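Local coordinates for 2-dehydro-3-deoxy-d-gluconate/2-dehydro-3-deoxy-phosphogluconate aldolase (Picrophilus torridus, PDB 4UXD), which is an aldolase of the dihydrodipicolinate synthetase family, with a (beta/alpha)8-barrel in each of the four chains of its assembly, at residues 118-126 / 139-149; 266-275 / 286-297. All coordinates share one frame; numbering follows the deposited sequence.

Interaction 1 is a buried contact in the wall of the barrel, where strand 120-123 and the loop that follows it meet the second half of helix 133-144, which covers the strand, and the residues after it. Interaction 2 is only partly buried and lies on the opposite side of the chain's centre, where the C-terminal tail 286-297 folds back over the start of helix 270-279. The two share no element, and their centres stand about 30 Å apart. Apolar side chains and one tyrosine hydroxyl make up interaction 1, whereas interaction 2 depends on a carboxylate gripping tail amides, with methyl groups resting on the faces of tyrosine rings. Both also touch the second subunit.

Interaction 1. Residues 118-126 / 139-149; sequences IEAAVLMPP and YYKEILSSNDM
Y140 reaches from the helix to the C-terminal end of strand 120-123, and its ring lies beside L123 with the two side chains running in opposite directions. From CB the chain leaves with CG anti to the carbonyl carbon (chi1 -82°), which carries the ring up to the strand. CD1 and CE1 come against the leucine, CE1 lying 3.7 Å from L123 CD2. At the other side CE2 has P125 CG at the ring edge, 4.0 Å away. At the tip, Y140 OH donates to L123 O at 2.9 Å; the hydroxyl stands above the carbonyl plane, 54° out of it, while the oxygen lies in the plane of the ring. P125 CD packs against the same hydroxyl at 3.3 Å.

One helical turn after Y140, I143 CD1 meets L123 CD2 tip to tip at 3.9 Å. Y139 is held between two aliphatic groups: P126 CG sits over the ring centre in a CH-pi contact, 3.3 Å from the centroid, and I143 CD1 lies off-centre over the opposite face. The Y139 hydroxyl is hydrogen-bonded to S100 O. At the start of the strand, M149, from beyond the helix, bends at chi3 (-62°) to bring CE within 3.4 Å of I118 O and SD beside A121 CB.

These contacts seat the helix on the first strand of the beta-alpha-beta unit made by strand 120-123, helix 133-144 and strand 150-155. P289 of the second subunit packs on both P126 and Y139. In this largely apolar interface, the Y140 hydroxyl gives the carbonyl of buried L123 a polar partner near where the strand gives way to P125 and P126.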
loop_
_atom_site.group_PDB
_atom_site.type_symbol
_atom_site.label_atom_id
_atom_site.label_comp_id
_atom_site.label_asym_id
_atom_site.label_seq_id
_atom_site.Cartn_x
_atom_site.Cartn_y
_atom_site.Cartn_z
ATOM N N ILE A 118 22.091 32.565 3.518
ATOM C CA ILE A 118 21.480 31.455 4.236
ATOM C C ILE A 118 22.501 30.340 4.216
ATOM O O ILE A 118 23.046 30.010 3.180
ATOM C CB ILE A 118 20.115 31.026 3.620
ATOM C CG1 ILE A 118 18.999 31.963 4.107
ATOM C CG2 ILE A 118 19.750 29.606 3.996
ATOM C CD1 ILE A 118 17.781 32.003 3.215
ATOM N N GLU A 119 22.773 29.785 5.383
ATOM C CA GLU A 119 23.834 28.807 5.555
ATOM C C GLU A 119 23.642 27.513 4.771
ATOM O O GLU A 119 24.607 26.966 4.225
ATOM C CB GLU A 119 23.976 28.458 7.042
ATOM C CG GLU A 119 24.687 29.504 7.878
ATOM C CD GLU A 119 23.759 30.541 8.463
ATOM O OE1 GLU A 119 22.633 30.730 7.954
ATOM O OE2 GLU A 119 24.167 31.180 9.452
ATOM N N ALA A 120 22.414 27.005 4.730
ATOM C CA ALA A 120 22.183 25.667 4.183
ATOM C C ALA A 120 20.890 25.587 3.400
ATOM O O ALA A 120 19.948 26.342 3.652
ATOM C CB ALA A 120 22.178 24.629 5.304
ATOM N N ALA A 121 20.866 24.677 2.434
ATOM C CA ALA A 121 19.654 24.357 1.705
ATOM C C ALA A 121 19.166 23.014 2.208
ATOM O O ALA A 121 19.955 22.233 2.754
ATOM C CB ALA A 121 19.896 24.319 0.220
ATOM N N VAL A 122 17.863 22.783 2.052
ATOM C CA VAL A 122 17.238 21.500 2.319
ATOM C C VAL A 122 16.358 21.098 1.152
ATOM O O VAL A 122 15.420 21.814 0.793
ATOM C CB VAL A 122 16.369 21.523 3.573
ATOM C CG1 VAL A 122 15.915 20.086 3.931
ATOM C CG2 VAL A 122 17.101 22.182 4.717
ATOM N N LEU A 123 16.631 19.922 0.598
ATOM C CA LEU A 123 15.960 19.460 -0.609
ATOM C C LEU A 123 15.481 18.008 -0.481
ATOM O O LEU A 123 16.269 17.118 -0.168
ATOM C CB LEU A 123 16.905 19.597 -1.803
ATOM C CG LEU A 123 16.356 19.115 -3.143
ATOM C CD1 LEU A 123 15.146 19.938 -3.521
ATOM C CD2 LEU A 123 17.423 19.191 -4.232
ATOM N N MET A 124 14.189 17.785 -0.729
ATOM C CA MET A 124 13.626 16.435 -0.796
ATOM C C MET A 124 13.453 16.028 -2.257
ATOM O O MET A 124 13.541 16.857 -3.160
ATOM C CB MET A 124 12.279 16.333 -0.053
ATOM C CG MET A 124 11.075 16.913 -0.787
ATOM S SD MET A 124 11.263 18.679 -0.979
ATOM C CE MET A 124 10.984 19.206 0.693
ATOM N N PRO A 125 13.225 14.740 -2.502
ATOM C CA PRO A 125 13.130 14.418 -3.925
ATOM C C PRO A 125 11.892 15.005 -4.612
ATOM O O PRO A 125 10.915 15.339 -3.945
ATOM C CB PRO A 125 13.098 12.891 -3.927
ATOM C CG PRO A 125 13.902 12.510 -2.696
ATOM C CD PRO A 125 13.542 13.561 -1.674
ATOM N N PRO A 126 11.945 15.149 -5.945
ATOM C CA PRO A 126 10.778 15.602 -6.700
ATOM C C PRO A 126 9.583 14.718 -6.455
ATOM O O PRO A 126 9.769 13.518 -6.153
ATOM C CB PRO A 126 11.217 15.484 -8.160
ATOM C CG PRO A 126 12.667 15.351 -8.133
ATOM C CD PRO A 126 13.074 14.812 -6.818
ATOM N N TYR A 139 18.686 13.913 -10.818
ATOM C CA TYR A 139 18.116 15.195 -10.438
ATOM C C TYR A 139 18.971 15.918 -9.365
ATOM O O TYR A 139 19.298 17.103 -9.521
ATOM C CB TYR A 139 16.699 14.956 -9.964
ATOM C CG TYR A 139 15.989 16.126 -9.375
ATOM C CD1 TYR A 139 15.301 17.020 -10.178
ATOM C CD2 TYR A 139 15.960 16.312 -7.998
ATOM C CE1 TYR A 139 14.617 18.082 -9.630
ATOM C CE2 TYR A 139 15.286 17.369 -7.438
ATOM C CZ TYR A 139 14.617 18.253 -8.259
ATOM O OH TYR A 139 13.934 19.297 -7.692
ATOM N N TYR A 140 19.352 15.209 -8.303
ATOM C CA TYR A 140 20.285 15.758 -7.315
ATOM C C TYR A 140 21.653 16.049 -7.940
ATOM O O TYR A 140 22.333 17.002 -7.565
ATOM C CB TYR A 140 20.464 14.805 -6.127
ATOM C CG TYR A 140 19.383 14.908 -5.078
ATOM C CD1 TYR A 140 19.494 15.794 -4.014
ATOM C CD2 TYR A 140 18.246 14.120 -5.161
ATOM C CE1 TYR A 140 18.509 15.883 -3.062
ATOM C CE2 TYR A 140 17.252 14.197 -4.214
ATOM C CZ TYR A 140 17.379 15.074 -3.164
ATOM O OH TYR A 140 16.361 15.130 -2.228
ATOM N N LYS A 141 22.047 15.217 -8.893
ATOM C CA LYS A 141 23.314 15.384 -9.584
ATOM C C LYS A 141 23.393 16.748 -10.282
ATOM O O LYS A 141 24.318 17.536 -10.048
ATOM C CB LYS A 141 23.496 14.247 -10.596
ATOM C CG LYS A 141 24.824 14.227 -11.333
ATOM C CD LYS A 141 25.231 12.778 -11.611
ATOM C CE LYS A 141 26.283 12.605 -12.710
ATOM N NZ LYS A 141 26.404 13.760 -13.633
ATOM N N GLU A 142 22.407 17.020 -11.130
ATOM C CA GLU A 142 22.383 18.239 -11.912
ATOM C C GLU A 142 22.379 19.455 -11.003
ATOM O O GLU A 142 22.988 20.484 -11.301
ATOM C CB GLU A 142 21.150 18.255 -12.813
ATOM C CG GLU A 142 21.275 19.135 -14.043
ATOM C CD GLU A 142 21.540 18.329 -15.306
ATOM O OE1 GLU A 142 22.252 17.301 -15.220
ATOM O OE2 GLU A 142 21.022 18.717 -16.380
ATOM N N ILE A 143 21.683 19.321 -9.881
ATOM C CA ILE A 143 21.480 20.436 -8.979
ATOM C C ILE A 143 22.762 20.723 -8.180
ATOM O O ILE A 143 23.246 21.861 -8.139
ATOM C CB ILE A 143 20.290 20.147 -8.043
ATOM C CG1 ILE A 143 18.987 20.212 -8.829
ATOM C CG2 ILE A 143 20.217 21.141 -6.914
ATOM C CD1 ILE A 143 17.793 19.557 -8.143
ATOM N N LEU A 144 23.304 19.682 -7.558
ATOM C CA LEU A 144 24.511 19.801 -6.755
ATOM C C LEU A 144 25.706 20.263 -7.586
ATOM O O LEU A 144 26.679 20.787 -7.038
ATOM C CB LEU A 144 24.846 18.464 -6.096
ATOM C CG LEU A 144 23.836 17.944 -5.076
ATOM C CD1 LEU A 144 24.156 16.491 -4.719
ATOM C CD2 LEU A 144 23.833 18.807 -3.847
ATOM N N SER A 145 25.641 20.044 -8.900
ATOM C CA SER A 145 26.712 20.449 -9.800
ATOM C C SER A 145 26.694 21.942 -10.069
ATOM O O SER A 145 27.621 22.471 -10.680
ATOM C CB SER A 145 26.615 19.703 -11.127
ATOM O OG SER A 145 27.160 18.407 -11.019
ATOM N N SER A 146 25.644 22.615 -9.608
ATOM C CA SER A 146 25.445 24.028 -9.902
ATOM C C SER A 146 25.365 24.882 -8.637
ATOM O O SER A 146 25.123 26.080 -8.707
ATOM C CB SER A 146 24.170 24.200 -10.726
ATOM O OG SER A 146 24.220 23.397 -11.888
ATOM N N ASN A 147 25.563 24.270 -7.478
ATOM C CA ASN A 147 25.386 24.987 -6.224
ATOM C C ASN A 147 26.293 24.443 -5.131
ATOM O O ASN A 147 26.101 23.329 -4.621
ATOM C CB ASN A 147 23.924 24.924 -5.775
ATOM C CG ASN A 147 22.985 25.587 -6.755
ATOM O OD1 ASN A 147 22.358 24.923 -7.575
ATOM N ND2 ASN A 147 22.896 26.907 -6.690
ATOM N N ASP A 148 27.277 25.260 -4.773
ATOM C CA ASP A 148 28.315 24.863 -3.845
ATOM C C ASP A 148 27.800 24.778 -2.403
ATOM O O ASP A 148 28.379 24.065 -1.571
ATOM C CB ASP A 148 29.484 25.850 -3.930
ATOM C CG ASP A 148 30.827 25.150 -3.938
ATOM O OD1 ASP A 148 31.299 24.742 -2.852
ATOM O OD2 ASP A 148 31.407 24.994 -5.036
ATOM N N MET A 149 26.705 25.481 -2.112
ATOM C CA MET A 149 26.283 25.675 -0.726
ATOM C C MET A 149 25.939 24.381 0.004
ATOM O O MET A 149 25.715 23.328 -0.599
ATOM C CB MET A 149 25.090 26.632 -0.657
ATOM C CG MET A 149 23.765 26.072 -1.094
ATOM S SD MET A 149 22.447 27.312 -1.051
ATOM C CE MET A 149 22.449 27.706 0.701
#

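Interaction 2. Residues 266-275 / 286-297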
loop_
_atom_site.group_PDB
_atom_site.type_symbol
_atom_site.label_atom_id
_atom_site.label_comp_id
_atom_site.label_asym_id
_atom_site.label_seq_id
_atom_site.Cartn_x
_atom_site.Cartn_y
_atom_site.Cartn_z
ATOM N N TYR A 266 -5.412 15.045 13.674
ATOM C CA TYR A 266 -5.906 15.981 12.674
ATOM C C TYR A 266 -5.070 15.961 11.393
ATOM O O TYR A 266 -3.903 15.579 11.404
ATOM C CB TYR A 266 -5.956 17.383 13.290
ATOM C CG TYR A 266 -6.888 17.430 14.484
ATOM C CD1 TYR A 266 -8.188 16.932 14.385
ATOM C CD2 TYR A 266 -6.475 17.942 15.710
ATOM C CE1 TYR A 266 -9.055 16.950 15.463
ATOM C CE2 TYR A 266 -7.338 17.961 16.802
ATOM C CZ TYR A 266 -8.629 17.458 16.671
ATOM O OH TYR A 266 -9.507 17.464 17.739
ATOM N N GLN A 267 -5.723 16.326 10.293
ATOM C CA GLN A 267 -5.123 16.462 8.966
ATOM C C GLN A 267 -3.887 17.350 9.026
ATOM O O GLN A 267 -3.966 18.494 9.486
ATOM C CB GLN A 267 -6.178 17.033 8.002
ATOM C CG GLN A 267 -5.693 17.654 6.686
ATOM C CD GLN A 267 -5.244 16.632 5.656
ATOM O OE1 GLN A 267 -5.995 15.729 5.275
ATOM N NE2 GLN A 267 -4.008 16.774 5.198
ATOM N N PHE A 268 -2.746 16.818 8.585
ATOM C CA PHE A 268 -1.480 17.545 8.654
ATOM C C PHE A 268 -1.465 18.762 7.701
ATOM O O PHE A 268 -1.992 18.689 6.592
ATOM C CB PHE A 268 -0.322 16.589 8.331
ATOM C CG PHE A 268 1.047 17.219 8.450
ATOM C CD1 PHE A 268 1.632 17.861 7.355
ATOM C CD2 PHE A 268 1.741 17.182 9.659
ATOM C CE1 PHE A 268 2.893 18.443 7.459
ATOM C CE2 PHE A 268 2.996 17.757 9.778
ATOM C CZ PHE A 268 3.580 18.393 8.674
ATOM N N PRO A 269 -0.878 19.898 8.126
ATOM C CA PRO A 269 -0.285 20.295 9.403
ATOM C C PRO A 269 -1.173 21.288 10.137
ATOM O O PRO A 269 -0.700 22.077 10.956
ATOM C CB PRO A 269 1.003 20.974 8.970
ATOM C CG PRO A 269 0.578 21.707 7.702
ATOM C CD PRO A 269 -0.579 20.908 7.095
ATOM N N ASN A 270 -2.458 21.264 9.819
ATOM C CA ASN A 270 -3.355 22.330 10.226
ATOM C C ASN A 270 -3.355 22.582 11.737
ATOM O O ASN A 270 -3.329 23.735 12.167
ATOM C CB ASN A 270 -4.748 22.010 9.717
ATOM C CG ASN A 270 -4.803 21.976 8.197
ATOM O OD1 ASN A 270 -4.350 22.915 7.540
ATOM N ND2 ASN A 270 -5.324 20.880 7.629
ATOM N N ALA A 271 -3.326 21.511 12.528
ATOM C CA ALA A 271 -3.324 21.617 13.984
ATOM C C ALA A 271 -2.138 22.431 14.507
ATOM O O ALA A 271 -2.262 23.111 15.527
ATOM C CB ALA A 271 -3.319 20.237 14.614
ATOM N N TYR A 272 -1.004 22.356 13.813
ATOM C CA TYR A 272 0.192 23.111 14.195
ATOM C C TYR A 272 -0.084 24.597 14.097
ATOM O O TYR A 272 0.387 25.390 14.915
ATOM C CB TYR A 272 1.393 22.753 13.306
ATOM C CG TYR A 272 1.966 21.374 13.569
ATOM C CD1 TYR A 272 1.294 20.223 13.157
ATOM C CD2 TYR A 272 3.178 21.219 14.231
ATOM C CE1 TYR A 272 1.821 18.960 13.395
ATOM C CE2 TYR A 272 3.705 19.963 14.481
ATOM C CZ TYR A 272 3.025 18.841 14.056
ATOM O OH TYR A 272 3.549 17.600 14.301
ATOM N N TYR A 273 -0.857 24.962 13.081
ATOM C CA TYR A 273 -1.176 26.344 12.835
ATOM C C TYR A 273 -2.138 26.847 13.914
ATOM O O TYR A 273 -1.872 27.867 14.542
ATOM C CB TYR A 273 -1.732 26.515 11.407
ATOM C CG TYR A 273 -0.614 26.501 10.373
ATOM C CD1 TYR A 273 0.013 25.319 10.005
ATOM C CD2 TYR A 273 -0.164 27.675 9.800
ATOM C CE1 TYR A 273 1.051 25.307 9.085
ATOM C CE2 TYR A 273 0.875 27.677 8.884
ATOM C CZ TYR A 273 1.480 26.493 8.529
ATOM O OH TYR A 273 2.510 26.497 7.609
ATOM N N GLU A 274 -3.224 26.126 14.163
ATOM C CA GLU A 274 -4.141 26.539 15.213
ATOM C C GLU A 274 -3.396 26.681 16.541
ATOM O O GLU A 274 -3.567 27.663 17.269
ATOM C CB GLU A 274 -5.288 25.541 15.357
ATOM C CG GLU A 274 -6.364 25.983 16.331
ATOM C CD GLU A 274 -7.621 25.125 16.250
ATOM O OE1 GLU A 274 -7.737 24.339 15.284
ATOM O OE2 GLU A 274 -8.487 25.228 17.152
ATOM N N TYR A 275 -2.547 25.706 16.838
ATOM C CA TYR A 275 -1.895 25.645 18.129
ATOM C C TYR A 275 -1.029 26.872 18.300
ATOM O O TYR A 275 -0.944 27.440 19.388
ATOM C CB TYR A 275 -1.068 24.367 18.259
ATOM C CG TYR A 275 -0.826 23.929 19.682
ATOM C CD1 TYR A 275 -0.011 24.668 20.528
ATOM C CD2 TYR A 275 -1.401 22.769 20.178
ATOM C CE1 TYR A 275 0.218 24.268 21.833
ATOM C CE2 TYR A 275 -1.178 22.360 21.481
ATOM C CZ TYR A 275 -0.367 23.112 22.306
ATOM O OH TYR A 275 -0.140 22.711 23.608
ATOM N N TYR A 286 -5.828 30.084 6.852
ATOM C CA TYR A 286 -5.517 28.834 6.207
ATOM C C TYR A 286 -5.708 28.936 4.701
ATOM O O TYR A 286 -6.834 29.073 4.236
ATOM C CB TYR A 286 -6.411 27.727 6.768
ATOM C CG TYR A 286 -6.306 27.556 8.260
ATOM C CD1 TYR A 286 -6.978 28.411 9.121
ATOM C CD2 TYR A 286 -5.545 26.537 8.811
ATOM C CE1 TYR A 286 -6.886 28.271 10.481
ATOM C CE2 TYR A 286 -5.442 26.389 10.176
ATOM C CZ TYR A 286 -6.123 27.258 11.007
ATOM O OH TYR A 286 -6.053 27.125 12.370
ATOM N N ARG A 287 -4.615 28.864 3.946
ATOM C CA ARG A 287 -4.702 28.772 2.494
ATOM C C ARG A 287 -5.168 27.370 2.112
ATOM O O ARG A 287 -4.487 26.386 2.428
ATOM C CB ARG A 287 -3.353 29.076 1.832
ATOM C CG ARG A 287 -3.387 29.029 0.293
ATOM C CD ARG A 287 -2.070 29.484 -0.360
ATOM N NE ARG A 287 -1.754 30.885 -0.068
ATOM C CZ ARG A 287 -0.807 31.590 -0.684
ATOM N NH1 ARG A 287 -0.073 31.045 -1.643
ATOM N NH2 ARG A 287 -0.598 32.851 -0.343
ATOM N N PRO A 288 -6.341 27.264 1.462
ATOM C CA PRO A 288 -6.732 25.962 0.920
ATOM C C PRO A 288 -5.572 25.308 0.171
ATOM O O PRO A 288 -4.847 26.024 -0.525
ATOM C CB PRO A 288 -7.877 26.306 -0.024
ATOM C CG PRO A 288 -8.477 27.556 0.543
ATOM C CD PRO A 288 -7.365 28.300 1.224
ATOM N N PRO A 289 -5.387 23.978 0.314
ATOM C CA PRO A 289 -6.250 22.981 0.974
ATOM C C PRO A 289 -6.185 22.929 2.510
ATOM O O PRO A 289 -6.883 22.115 3.096
ATOM C CB PRO A 289 -5.743 21.657 0.393
ATOM C CG PRO A 289 -4.278 21.896 0.165
ATOM C CD PRO A 289 -4.135 23.374 -0.175
ATOM N N MET A 290 -5.361 23.747 3.153
ATOM C CA MET A 290 -5.432 23.881 4.605
ATOM C C MET A 290 -6.863 24.240 4.999
ATOM O O MET A 290 -7.619 24.802 4.199
ATOM C CB MET A 290 -4.479 24.969 5.131
ATOM C CG MET A 290 -3.022 24.796 4.804
ATOM S SD MET A 290 -2.038 26.266 5.171
ATOM C CE MET A 290 -1.715 26.094 6.920
ATOM N N TYR A 291 -7.235 23.925 6.234
ATOM C CA TYR A 291 -8.502 24.397 6.777
ATOM C C TYR A 291 -8.481 24.334 8.308
ATOM O O TYR A 291 -7.706 23.575 8.889
ATOM C CB TYR A 291 -9.656 23.584 6.196
ATOM C CG TYR A 291 -9.687 22.140 6.625
ATOM C CD1 TYR A 291 -9.004 21.166 5.914
ATOM C CD2 TYR A 291 -10.419 21.750 7.732
ATOM C CE1 TYR A 291 -9.046 19.837 6.309
ATOM C CE2 TYR A 291 -10.465 20.432 8.134
ATOM C CZ TYR A 291 -9.780 19.479 7.424
ATOM O OH TYR A 291 -9.848 18.166 7.828
ATOM N N ARG A 292 -9.303 25.151 8.960
ATOM C CA ARG A 292 -9.353 25.173 10.429
ATOM C C ARG A 292 -9.884 23.841 10.965
ATOM O O ARG A 292 -10.777 23.236 10.383
ATOM C CB ARG A 292 -10.206 26.355 10.924
ATOM C CG ARG A 292 -10.870 26.211 12.315
ATOM C CD ARG A 292 -9.953 26.568 13.488
ATOM N NE ARG A 292 -10.630 27.498 14.399
ATOM C CZ ARG A 292 -11.294 27.152 15.501
ATOM N NH1 ARG A 292 -11.371 25.880 15.886
ATOM N NH2 ARG A 292 -11.880 28.091 16.233
ATOM N N VAL A 293 -9.345 23.413 12.099
ATOM C CA VAL A 293 -9.522 22.041 12.563
ATOM C C VAL A 293 -10.247 21.935 13.908
ATOM O O VAL A 293 -11.307 21.308 14.009
ATOM C CB VAL A 293 -8.139 21.357 12.656
ATOM C CG1 VAL A 293 -8.156 20.164 13.578
ATOM C CG2 VAL A 293 -7.683 20.924 11.271
ATOM N N GLY A 294 -9.661 22.545 14.932
ATOM C CA GLY A 294 -10.131 22.407 16.299
ATOM C C GLY A 294 -9.164 21.570 17.124
ATOM O O GLY A 294 -9.204 20.342 17.074
ATOM N N ILE A 295 -8.285 22.237 17.866
ATOM C CA ILE A 295 -7.353 21.576 18.776
ATOM C C ILE A 295 -7.512 22.261 20.131
ATOM O O ILE A 295 -7.854 23.448 20.195
ATOM C CB ILE A 295 -5.879 21.633 18.249
ATOM C CG1 ILE A 295 -4.860 21.134 19.288
ATOM C CG2 ILE A 295 -5.502 23.042 17.816
ATOM C CD1 ILE A 295 -4.909 19.641 19.565
ATOM N N GLU A 296 -7.268 21.511 21.205
ATOM C CA GLU A 296 -7.686 21.915 22.549
ATOM C C GLU A 296 -6.609 22.611 23.390
ATOM O O GLU A 296 -6.898 23.059 24.500
ATOM C CB GLU A 296 -8.199 20.686 23.305
ATOM C CG GLU A 296 -9.390 20.003 22.638
ATOM C CD GLU A 296 -10.673 20.814 22.727
ATOM O OE1 GLU A 296 -10.639 21.958 23.234
ATOM O OE2 GLU A 296 -11.724 20.303 22.290
ATOM N N ILE A 297 -5.389 22.689 22.858
ATOM C CA ILE A 297 -4.294 23.490 23.423
ATOM C C ILE A 297 -4.317 23.630 24.947
ATOM O O ILE A 297 -3.427 23.136 25.644
ATOM C CB ILE A 297 -4.284 24.908 22.798
ATOM C CG1 ILE A 297 -3.128 25.737 23.364
ATOM C CG2 ILE A 297 -5.617 25.629 23.028
ATOM C CD1 ILE A 297 -2.427 26.595 22.331
HETATM O O HOH W 1 -5.344 20.413 4.739
#
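E274 holds the tail through both carboxylate oxygens. Its OE1 uses the syn lone pair to accept from G294 N at 2.7 Å, while OE2 takes I295 N at 3.1 Å from above the carboxylate plane. Residues 294-297 are poorly ordered, which makes these two bonds less precisely placed. R292 NH1 lies 3.2 Å from E274 OE2 in a salt bridge of charges alone, since the oxygen sits over a face of the guanidinium and no N-H points at it. With CG anti to the backbone N (chi1 -174°) and the rest of the chain extended, the carboxylate reaches the tail backbone at G294.

N270, a turn earlier, accepts a weak bond at OD1 from Y291 N (3.3 Å), and its ND2 donates to a water that in turn donates to P289 O. Y291 and Q267 carry this end of the contact to the second subunit, where N132 binds both side chains and K130 O accepts from Q267.

Helices 245-264 and 270-279 and the tail form a C-terminal extension following the barrel, as in relatives of this family; the tail wraps over the helix face bearing N270 and E274.

Rings and aliphatic groups fill in around the polar centre. M290 CE stands on the ring normal of Y273, 3.3 Å from the centroid, with SD farther out above the same face, a Met-aromatic contact; the Y273 hydroxyl is held by T34 and T68. The Y286 ring turns its edge to N270 O, its hydroxyl 3.5 Å from E274 CB. I295 CG2 lies against E274 CD at 3.4 Å, and I297 CD1 rests over a face of Y275, whose ring also stacks with F230.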